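Local structure of nickel-dependent hydrogenase large subunit (Allochromatium vinosum, 3MYR) at residues Ser136-Pro141 with Val253-Val258; Tyr333-Gly338 with Trp375-Arg380; Gly342-Glu347 with Gly491-Ile496. The protein forms, with a small subunit, a heterodimeric [NiFe] hydrogenase that oxidises H2 at a nickel-iron centre, probably recycling hydrogen made by nitrogenase. All blocks are in the same frame, centred on the assembly; numbering follows the deposited sequence.

Interaction 1. Residues Ser136-Pro141 with Val253-Val258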
loop_
_atom_site.group_PDB
_atom_site.type_symbol
_atom_site.label_atom_id
_atom_site.label_comp_id
_atom_site.label_asym_id
_atom_site.label_seq_id
_atom_site.Cartn_x
_atom_site.Cartn_y
_atom_site.Cartn_z
ATOM N N SER B 136 -22.618 -20.115 -13.813
ATOM C CA SER B 136 -22.706 -19.873 -15.261
ATOM C C SER B 136 -21.456 -19.074 -15.662
ATOM O O SER B 136 -21.113 -19.014 -16.847
ATOM C CB SER B 136 -23.941 -19.042 -15.619
ATOM O OG SER B 136 -23.714 -17.710 -15.152
ATOM N N ILE B 137 -20.769 -18.491 -14.682
ATOM C CA ILE B 137 -19.555 -17.756 -15.048
ATOM C C ILE B 137 -18.216 -18.373 -14.700
ATOM O O ILE B 137 -17.229 -17.900 -15.159
ATOM C CB ILE B 137 -19.545 -16.226 -14.623
ATOM C CG1 ILE B 137 -19.421 -16.049 -13.142
ATOM C CG2 ILE B 137 -20.774 -15.492 -15.109
ATOM C CD1 ILE B 137 -19.087 -14.634 -12.772
ATOM N N SER B 138 -18.158 -19.397 -13.857
ATOM C CA SER B 138 -16.869 -19.805 -13.342
ATOM C C SER B 138 -16.933 -21.213 -12.832
ATOM O O SER B 138 -17.991 -21.716 -12.393
ATOM C CB SER B 138 -16.484 -18.868 -12.184
ATOM O OG SER B 138 -15.289 -19.259 -11.602
ATOM N N ALA B 139 -15.757 -21.814 -12.792
ATOM C CA ALA B 139 -15.563 -23.160 -12.290
ATOM C C ALA B 139 -15.202 -23.121 -10.806
ATOM O O ALA B 139 -15.065 -24.146 -10.174
ATOM C CB ALA B 139 -14.426 -23.852 -13.136
ATOM N N TRP B 140 -15.059 -21.945 -10.239
ATOM C CA TRP B 140 -14.704 -21.826 -8.824
ATOM C C TRP B 140 -15.568 -22.741 -7.984
ATOM O O TRP B 140 -16.799 -22.769 -8.201
ATOM C CB TRP B 140 -14.925 -20.374 -8.377
ATOM C CG TRP B 140 -14.696 -20.074 -6.903
ATOM C CD1 TRP B 140 -15.642 -19.602 -6.012
ATOM C CD2 TRP B 140 -13.434 -20.102 -6.165
ATOM N NE1 TRP B 140 -15.038 -19.356 -4.781
ATOM C CE2 TRP B 140 -13.687 -19.586 -4.878
ATOM C CE3 TRP B 140 -12.117 -20.410 -6.516
ATOM C CZ2 TRP B 140 -12.690 -19.485 -3.884
ATOM C CZ3 TRP B 140 -11.105 -20.312 -5.529
ATOM C CH2 TRP B 140 -11.402 -19.884 -4.230
ATOM N N PRO B 141 -14.959 -23.526 -7.038
ATOM C CA PRO B 141 -15.785 -24.565 -6.372
ATOM C C PRO B 141 -16.890 -24.050 -5.473
ATOM O O PRO B 141 -17.892 -24.754 -5.301
ATOM C CB PRO B 141 -14.772 -25.339 -5.472
ATOM C CG PRO B 141 -13.416 -25.189 -6.257
ATOM C CD PRO B 141 -13.519 -23.706 -6.762
ATOM N N VAL B 253 -7.228 -15.737 -9.350
ATOM C CA VAL B 253 -7.340 -14.736 -10.445
ATOM C C VAL B 253 -8.209 -15.262 -11.576
ATOM O O VAL B 253 -9.157 -14.576 -12.017
ATOM C CB VAL B 253 -5.916 -14.314 -10.995
ATOM C CG1 VAL B 253 -6.007 -13.428 -12.268
ATOM C CG2 VAL B 253 -5.139 -13.594 -9.898
ATOM N N ASP B 254 -7.925 -16.477 -12.054
ATOM C CA ASP B 254 -8.657 -17.019 -13.194
ATOM C C ASP B 254 -10.145 -17.218 -12.877
ATOM O O ASP B 254 -10.956 -17.113 -13.749
ATOM C CB ASP B 254 -8.156 -18.409 -13.610
ATOM C CG ASP B 254 -6.858 -18.380 -14.332
ATOM O OD1 ASP B 254 -6.219 -19.481 -14.436
ATOM O OD2 ASP B 254 -6.452 -17.268 -14.732
ATOM N N GLN B 255 -10.447 -17.706 -11.688
ATOM C CA GLN B 255 -11.762 -18.225 -11.416
ATOM C C GLN B 255 -12.598 -17.259 -10.598
ATOM O O GLN B 255 -13.798 -17.461 -10.510
ATOM C CB GLN B 255 -11.657 -19.549 -10.590
ATOM C CG GLN B 255 -11.051 -20.701 -11.453
ATOM C CD GLN B 255 -11.193 -22.084 -10.813
ATOM O OE1 GLN B 255 -11.478 -22.229 -9.636
ATOM N NE2 GLN B 255 -10.977 -23.094 -11.598
ATOM N N VAL B 256 -11.991 -16.341 -9.850
ATOM C CA VAL B 256 -12.844 -15.467 -9.043
ATOM C C VAL B 256 -12.751 -13.994 -9.560
ATOM O O VAL B 256 -13.738 -13.424 -9.998
ATOM C CB VAL B 256 -12.493 -15.536 -7.522
ATOM C CG1 VAL B 256 -13.409 -14.668 -6.676
ATOM C CG2 VAL B 256 -12.493 -17.028 -7.004
ATOM N N TYR B 257 -11.569 -13.396 -9.486
ATOM C CA TYR B 257 -11.395 -11.977 -9.767
ATOM C C TYR B 257 -11.752 -11.627 -11.260
ATOM O O TYR B 257 -12.547 -10.754 -11.520
ATOM C CB TYR B 257 -9.935 -11.641 -9.480
ATOM C CG TYR B 257 -9.497 -10.212 -9.807
ATOM C CD1 TYR B 257 -10.412 -9.147 -9.819
ATOM C CD2 TYR B 257 -8.144 -9.915 -10.046
ATOM C CE1 TYR B 257 -9.991 -7.844 -10.104
ATOM C CE2 TYR B 257 -7.703 -8.621 -10.290
ATOM C CZ TYR B 257 -8.635 -7.592 -10.324
ATOM O OH TYR B 257 -8.189 -6.301 -10.598
ATOM N N VAL B 258 -11.105 -12.266 -12.238
ATOM C CA VAL B 258 -11.351 -11.843 -13.591
ATOM C C VAL B 258 -12.829 -12.084 -14.018
ATOM O O VAL B 258 -13.407 -11.218 -14.657
ATOM C CB VAL B 258 -10.370 -12.522 -14.585
ATOM C CG1 VAL B 258 -10.732 -12.189 -16.032
ATOM C CG2 VAL B 258 -8.943 -12.158 -14.247
#
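Ser-138 and Gln-255 carry the polar half of this contact, and Trp-140 and Val-256 the apolar half. Ser-138 OG donates to Gln-255 O at 2.6 Å. It meets the carbonyl in its plane, on a lone pair. The same hydroxyl accepts from Trp-140 N at 3.0 Å, a nearly straight bond at 169°, which makes an ST turn. Ser-138 OG lies anti to its backbone N (chi1 177°), and from there it reaches both partners.

The indole of Trp-140 stands beside the helix. Val-256 CG2 presses on one face over its centre, 3.5 Å from the centroid of the six-membered ring, a CH-pi contact. Its closest ring atom is Trp-140 CD2, at 3.3 Å, so the packing is tight. Pro-141 CD lies over the opposite face, toward the rim. The extended side chain of Gln-255 crosses the indole at about a right angle. Its amide plane is turned 83° from the ring, and Gln-255 OE1 comes up to the ring edge, 3.7 Å from Trp-140 CE3. Gln-255 NE2 touches Ala-139 CB.

His-190 and Phe-252 also meet the indole. The contact joins the loop leaving helix 127-137 to a wide pi-type turn of helix 236-265. An alanine in place of Trp-140 would probably leave a gap over Val-256 CG2 and take from His-190 and Phe-252 the ring they meet.

With one hydroxyl both giving and accepting a bond, the loop start is held to a helix carbonyl, while the indole shields the valine methyl beside it.

Interaction 2. Residues Tyr333-Gly338 with Trp375-Arg380; sequences YEYSVG and WLKAPR
The backbones of Tyr-333 and Trp-375 stay well apart, with CA atoms 7.8 Å from each other, so side chains bridge the gap between the loop and the residues leading into strand 378-381.

Tyr-333 does most of the bridging. Its hydroxyl donates to the backbone oxygen of Trp-375, with Tyr-333 OH 2.6 Å from Trp-375 O. The donor lies in the carbonyl plane, at a C=O...donor angle of 152°. The same oxygen sits at the edge of the tyrosine ring.

Two side chains approach the faces of that ring from opposite sides. On one, the indole of Trp-375 points its edge at the phenol in a T-shaped pair. The planes are at 81° and the centroids of the Tyr-333 ring and the indole six-membered ring are 5.8 Å apart. Trp-375 CE3 leads, 4.0 Å from Tyr-333 CZ. On the other, Lys-377 crosses with its CG over the face, 4.0 Å from Tyr-333 CE1. Beyond CG the lysine chain is extended, and its end stays high over the same face of the phenol. Lys-377 NZ is 5.6 Å from the centroid of the Tyr-333 ring, close to the normal; at that distance any cation-pi attraction is at most weak.

A water accepts from Lys-377 NZ and donates to Tyr-335 OH, at 2.9 Å from each. Lys-377 NZ also bonds Gln-349 O, and Tyr-335 OH bonds Glu-326 O. Trp-375 NE1 donates to Gly-84 O of the small subunit, so the indole links this contact to the heterodimer interface.

The lysine side chain passes about 4 Å, nearest atoms, from the magnesium ion and from Glu-42, one of its ligands. A positive charge here would probably offset some of the carboxylate charge beside the metal.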
loop_
_atom_site.group_PDB
_atom_site.type_symbol
_atom_site.label_atom_id
_atom_site.label_comp_id
_atom_site.label_asym_id
_atom_site.label_seq_id
_atom_site.Cartn_x
_atom_site.Cartn_y
_atom_site.Cartn_z
ATOM N N TYR B 333 4.598 23.772 -1.003
ATOM C CA TYR B 333 6.034 23.619 -0.990
ATOM C C TYR B 333 6.651 24.960 -1.436
ATOM O O TYR B 333 5.999 25.813 -2.138
ATOM C CB TYR B 333 6.514 22.511 -1.957
ATOM C CG TYR B 333 6.093 21.120 -1.512
ATOM C CD1 TYR B 333 4.904 20.537 -2.011
ATOM C CD2 TYR B 333 6.829 20.423 -0.540
ATOM C CE1 TYR B 333 4.474 19.293 -1.569
ATOM C CE2 TYR B 333 6.400 19.177 -0.078
ATOM C CZ TYR B 333 5.200 18.631 -0.576
ATOM O OH TYR B 333 4.762 17.369 -0.175
ATOM N N GLU B 334 7.904 25.121 -1.048
ATOM C CA GLU B 334 8.698 26.266 -1.494
ATOM C C GLU B 334 9.929 25.746 -2.290
ATOM O O GLU B 334 10.616 24.806 -1.870
ATOM C CB GLU B 334 9.116 27.038 -0.234
ATOM C CG GLU B 334 9.476 28.476 -0.423
ATOM C CD GLU B 334 8.254 29.382 -0.628
ATOM O OE1 GLU B 334 8.332 30.246 -1.517
ATOM O OE2 GLU B 334 7.238 29.258 0.103
ATOM N N TYR B 335 10.160 26.312 -3.470
ATOM C CA TYR B 335 11.349 26.020 -4.259
ATOM C C TYR B 335 12.242 27.265 -4.212
ATOM O O TYR B 335 11.805 28.366 -4.536
ATOM C CB TYR B 335 10.990 25.766 -5.742
ATOM C CG TYR B 335 10.485 24.394 -6.121
ATOM C CD1 TYR B 335 10.422 23.340 -5.184
ATOM C CD2 TYR B 335 10.042 24.141 -7.437
ATOM C CE1 TYR B 335 9.943 22.078 -5.553
ATOM C CE2 TYR B 335 9.580 22.875 -7.811
ATOM C CZ TYR B 335 9.557 21.855 -6.859
ATOM O OH TYR B 335 9.166 20.618 -7.232
ATOM N N SER B 336 13.515 27.071 -3.900
ATOM C CA SER B 336 14.489 28.158 -3.900
ATOM C C SER B 336 14.693 28.714 -5.294
ATOM O O SER B 336 15.101 29.847 -5.425
ATOM C CB SER B 336 15.829 27.664 -3.325
ATOM O OG SER B 336 16.379 26.739 -4.210
ATOM N N VAL B 337 14.375 27.957 -6.348
ATOM C CA VAL B 337 14.519 28.522 -7.700
ATOM C C VAL B 337 13.292 29.331 -8.107
ATOM O O VAL B 337 13.275 29.922 -9.181
ATOM C CB VAL B 337 14.875 27.439 -8.758
ATOM C CG1 VAL B 337 16.274 26.779 -8.425
ATOM C CG2 VAL B 337 13.778 26.345 -8.810
ATOM N N GLY B 338 12.254 29.366 -7.263
ATOM C CA GLY B 338 11.007 30.031 -7.654
ATOM C C GLY B 338 9.893 29.015 -7.809
ATOM O O GLY B 338 10.115 27.930 -8.362
ATOM N N TRP B 375 -0.745 18.554 -0.636
ATOM C CA TRP B 375 0.572 18.121 -0.245
ATOM C C TRP B 375 1.215 17.327 -1.361
ATOM O O TRP B 375 2.391 17.026 -1.242
ATOM C CB TRP B 375 0.621 17.324 1.073
ATOM C CG TRP B 375 0.464 18.194 2.298
ATOM C CD1 TRP B 375 -0.586 18.197 3.174
ATOM C CD2 TRP B 375 1.409 19.122 2.799
ATOM N NE1 TRP B 375 -0.378 19.117 4.178
ATOM C CE2 TRP B 375 0.831 19.735 3.943
ATOM C CE3 TRP B 375 2.657 19.595 2.324
ATOM C CZ2 TRP B 375 1.509 20.710 4.702
ATOM C CZ3 TRP B 375 3.345 20.553 3.107
ATOM C CH2 TRP B 375 2.754 21.122 4.251
ATOM N N LEU B 376 0.494 17.070 -2.456
ATOM C CA LEU B 376 1.135 16.423 -3.632
ATOM C C LEU B 376 1.833 17.437 -4.501
ATOM O O LEU B 376 1.237 18.473 -4.826
ATOM C CB LEU B 376 0.142 15.611 -4.525
ATOM C CG LEU B 376 -0.400 14.296 -3.878
ATOM C CD1 LEU B 376 -1.426 14.627 -2.726
ATOM C CD2 LEU B 376 -1.134 13.562 -5.022
ATOM N N LYS B 377 3.098 17.163 -4.865
ATOM C CA LYS B 377 3.720 17.844 -6.019
ATOM C C LYS B 377 2.963 17.484 -7.325
ATOM O O LYS B 377 2.196 16.504 -7.353
ATOM C CB LYS B 377 5.188 17.464 -6.136
ATOM C CG LYS B 377 6.044 17.950 -4.954
ATOM C CD LYS B 377 7.474 17.494 -5.135
ATOM C CE LYS B 377 8.304 17.952 -3.927
ATOM N NZ LYS B 377 9.722 17.382 -3.977
ATOM N N ALA B 378 3.178 18.285 -8.389
ATOM C CA ALA B 378 2.571 18.039 -9.698
ATOM C C ALA B 378 3.580 17.572 -10.760
ATOM O O ALA B 378 4.262 18.407 -11.350
ATOM C CB ALA B 378 1.809 19.286 -10.174
ATOM N N PRO B 379 3.706 16.247 -10.959
ATOM C CA PRO B 379 4.715 15.745 -11.890
ATOM C C PRO B 379 4.153 15.932 -13.295
ATOM O O PRO B 379 2.953 15.723 -13.520
ATOM C CB PRO B 379 4.804 14.218 -11.537
ATOM C CG PRO B 379 4.320 14.154 -10.141
ATOM C CD PRO B 379 3.136 15.142 -10.174
ATOM N N ARG B 380 5.025 16.280 -14.225
ATOM C CA ARG B 380 4.638 16.444 -15.633
ATOM C C ARG B 380 5.714 15.758 -16.488
ATOM O O ARG B 380 6.894 15.722 -16.101
ATOM C CB ARG B 380 4.560 17.957 -15.996
ATOM C CG ARG B 380 3.434 18.751 -15.271
ATOM C CD ARG B 380 2.088 18.203 -15.667
ATOM N NE ARG B 380 0.960 18.913 -15.026
ATOM C CZ ARG B 380 0.316 18.506 -13.918
ATOM N NH1 ARG B 380 0.728 17.438 -13.241
ATOM N NH2 ARG B 380 -0.723 19.192 -13.452
HETATM O O HOH W 1 11.026 18.662 -6.289
#

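Interaction 3. Residues Gly342-Glu347 with Gly491-Ile496; sequences GLHPYE and GHWIVI
Pro-345 O and Trp-493 O share a water. It donates to both, at 2.8 Å from Pro-345 O and 3.0 Å from Trp-493 O, and so ties the loop backbone to the strand. No direct hydrogen bond crosses between the segments.

The rest is ring packing around Trp-493, whose CB points toward the loop. Pro-345 sets its CB-CG side on one indole face, the rest of the ring tilting away. Pro-345 CG makes a CH-pi contact, 3.5 Å from the centroid of the six-membered ring, and Pro-345 CB is 3.3 Å from Trp-493 CD2. His-344 comes to the same face farther along. It turns its edge to the five-membered ring in an offset edge-to-face pair, planes at 88°. His-344 NE2 and Trp-493 NE1 are close there but poorly angled for a bond, and the indole N-H goes to Leu-318 O instead.

His-344, Tyr-346 and Trp-493 form an aromatic cluster over strand 488-497, the middle strand of a three-stranded antiparallel sheet. From the same strand His-492 points away from the loop and bonds His-68, which lines the nickel-iron pocket.

Tyr-346 takes the edge of Trp-493 on its face, a T-shaped pair with planes at 90°. Trp-493 CD1 sits over the centre of the phenol, 3.7 Å from Tyr-346 CE2. Ile-494 O lies at the rim of that ring, 3.7 Å from the same CE2. Val-495 CG2 packs 3.9 Å from Tyr-346 CD2, and the phenol hydroxyl is held by Glu-319.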
loop_
_atom_site.group_PDB
_atom_site.type_symbol
_atom_site.label_atom_id
_atom_site.label_comp_id
_atom_site.label_asym_id
_atom_site.label_seq_id
_atom_site.Cartn_x
_atom_site.Cartn_y
_atom_site.Cartn_z
ATOM N N GLY B 342 9.767 24.020 -12.646
ATOM C CA GLY B 342 9.614 22.578 -12.478
ATOM C C GLY B 342 11.003 22.063 -12.098
ATOM O O GLY B 342 11.991 22.571 -12.611
ATOM N N LEU B 343 11.114 21.115 -11.161
ATOM C CA LEU B 343 12.431 20.515 -10.855
ATOM C C LEU B 343 12.500 19.069 -11.293
ATOM O O LEU B 343 11.626 18.280 -10.896
ATOM C CB LEU B 343 12.744 20.606 -9.354
ATOM C CG LEU B 343 13.082 22.035 -8.908
ATOM C CD1 LEU B 343 13.210 22.106 -7.376
ATOM C CD2 LEU B 343 14.366 22.696 -9.674
ATOM N N HIS B 344 13.539 18.702 -12.055
ATOM C CA HIS B 344 13.855 17.283 -12.291
ATOM C C HIS B 344 14.270 16.665 -10.926
ATOM O O HIS B 344 14.861 17.359 -10.111
ATOM C CB HIS B 344 15.029 17.127 -13.307
ATOM C CG HIS B 344 15.397 15.702 -13.560
ATOM N ND1 HIS B 344 14.754 14.932 -14.503
ATOM C CD2 HIS B 344 16.194 14.857 -12.873
ATOM C CE1 HIS B 344 15.204 13.694 -14.441
ATOM N NE2 HIS B 344 16.060 13.617 -13.448
ATOM N N PRO B 345 13.935 15.379 -10.664
ATOM C CA PRO B 345 14.135 14.817 -9.312
ATOM C C PRO B 345 15.597 14.742 -8.835
ATOM O O PRO B 345 15.828 14.696 -7.634
ATOM C CB PRO B 345 13.522 13.395 -9.417
ATOM C CG PRO B 345 12.615 13.461 -10.572
ATOM C CD PRO B 345 13.236 14.430 -11.544
ATOM N N TYR B 346 16.593 14.736 -9.725
ATOM C CA TYR B 346 17.946 14.848 -9.201
ATOM C C TYR B 346 18.180 16.171 -8.506
ATOM O O TYR B 346 19.091 16.273 -7.677
ATOM C CB TYR B 346 19.047 14.686 -10.278
ATOM C CG TYR B 346 19.319 13.248 -10.713
ATOM C CD1 TYR B 346 19.443 12.933 -12.094
ATOM C CD2 TYR B 346 19.471 12.213 -9.765
ATOM C CE1 TYR B 346 19.787 11.662 -12.510
ATOM C CE2 TYR B 346 19.826 10.894 -10.188
ATOM C CZ TYR B 346 19.950 10.648 -11.539
ATOM O OH TYR B 346 20.287 9.412 -11.953
ATOM N N GLU B 347 17.350 17.161 -8.826
ATOM C CA GLU B 347 17.463 18.508 -8.238
ATOM C C GLU B 347 16.208 18.861 -7.418
ATOM O O GLU B 347 15.969 20.033 -7.089
ATOM C CB GLU B 347 17.626 19.522 -9.353
ATOM C CG GLU B 347 18.926 19.310 -10.092
ATOM C CD GLU B 347 18.982 20.113 -11.397
ATOM O OE1 GLU B 347 19.950 20.896 -11.543
ATOM O OE2 GLU B 347 18.062 19.956 -12.270
ATOM N N GLY B 491 9.670 6.013 -9.502
ATOM C CA GLY B 491 11.111 6.220 -9.622
ATOM C C GLY B 491 11.642 6.828 -8.313
ATOM O O GLY B 491 10.935 7.677 -7.699
ATOM N N HIS B 492 12.871 6.439 -7.912
ATOM C CA HIS B 492 13.565 7.045 -6.814
ATOM C C HIS B 492 14.844 7.580 -7.425
ATOM O O HIS B 492 15.619 6.803 -7.989
ATOM C CB HIS B 492 13.933 6.026 -5.751
ATOM C CG HIS B 492 12.759 5.536 -4.948
ATOM N ND1 HIS B 492 12.910 4.853 -3.770
ATOM C CD2 HIS B 492 11.422 5.676 -5.134
ATOM C CE1 HIS B 492 11.718 4.560 -3.272
ATOM N NE2 HIS B 492 10.800 5.091 -4.060
ATOM N N TRP B 493 15.077 8.894 -7.306
ATOM C CA TRP B 493 16.341 9.442 -7.816
ATOM C C TRP B 493 17.243 9.717 -6.611
ATOM O O TRP B 493 16.826 10.422 -5.683
ATOM C CB TRP B 493 16.051 10.745 -8.546
ATOM C CG TRP B 493 15.512 10.555 -9.927
ATOM C CD1 TRP B 493 16.214 10.743 -11.100
ATOM C CD2 TRP B 493 14.151 10.277 -10.310
ATOM N NE1 TRP B 493 15.381 10.560 -12.171
ATOM C CE2 TRP B 493 14.121 10.250 -11.720
ATOM C CE3 TRP B 493 12.971 9.919 -9.590
ATOM C CZ2 TRP B 493 12.949 9.983 -12.441
ATOM C CZ3 TRP B 493 11.804 9.675 -10.289
ATOM C CH2 TRP B 493 11.794 9.694 -11.715
ATOM N N ILE B 494 18.447 9.161 -6.603
ATOM C CA ILE B 494 19.343 9.351 -5.429
ATOM C C ILE B 494 20.630 10.057 -5.862
ATOM O O ILE B 494 21.183 9.775 -6.926
ATOM C CB ILE B 494 19.688 8.035 -4.746
ATOM C CG1 ILE B 494 20.513 8.261 -3.473
ATOM C CG2 ILE B 494 20.459 7.090 -5.721
ATOM C CD1 ILE B 494 20.718 6.925 -2.639
ATOM N N VAL B 495 21.137 10.912 -4.994
ATOM C CA VAL B 495 22.429 11.494 -5.216
ATOM C C VAL B 495 23.250 11.194 -4.003
ATOM O O VAL B 495 22.826 11.503 -2.860
ATOM C CB VAL B 495 22.306 13.057 -5.421
ATOM C CG1 VAL B 495 23.659 13.730 -5.528
ATOM C CG2 VAL B 495 21.409 13.351 -6.629
ATOM N N ILE B 496 24.431 10.633 -4.241
ATOM C CA ILE B 496 25.293 10.172 -3.145
ATOM C C ILE B 496 26.566 10.983 -3.079
ATOM O O ILE B 496 27.253 11.188 -4.104
ATOM C CB ILE B 496 25.706 8.675 -3.270
ATOM C CG1 ILE B 496 24.471 7.739 -3.190
ATOM C CG2 ILE B 496 26.696 8.305 -2.176
ATOM C CD1 ILE B 496 24.764 6.360 -3.798
HETATM O O HOH W 2 17.655 13.318 -5.965
#

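In the fold
From the N terminus, interaction 1 comes first. It closes a largely helical excursion of 111 residues and ties the end of helix 127-137 to helix 236-265, at the surface. It is complete before the others begin and lies across the chain's centre from them, with their centres about 46 Å (interaction 2) and 44 Å (interaction 3) away. Interaction 2 closes a 36-residue loop without helix or strand, bringing 333-338 to the residues just ahead of strand 378-381. Interaction 3 begins inside that loop at 342-347 and ends on strand 488-497, so the two cross. They also touch, where Leu-343 packs on Tyr-335 and Val-337. Together they join the long loop to two sheets near the magnesium site.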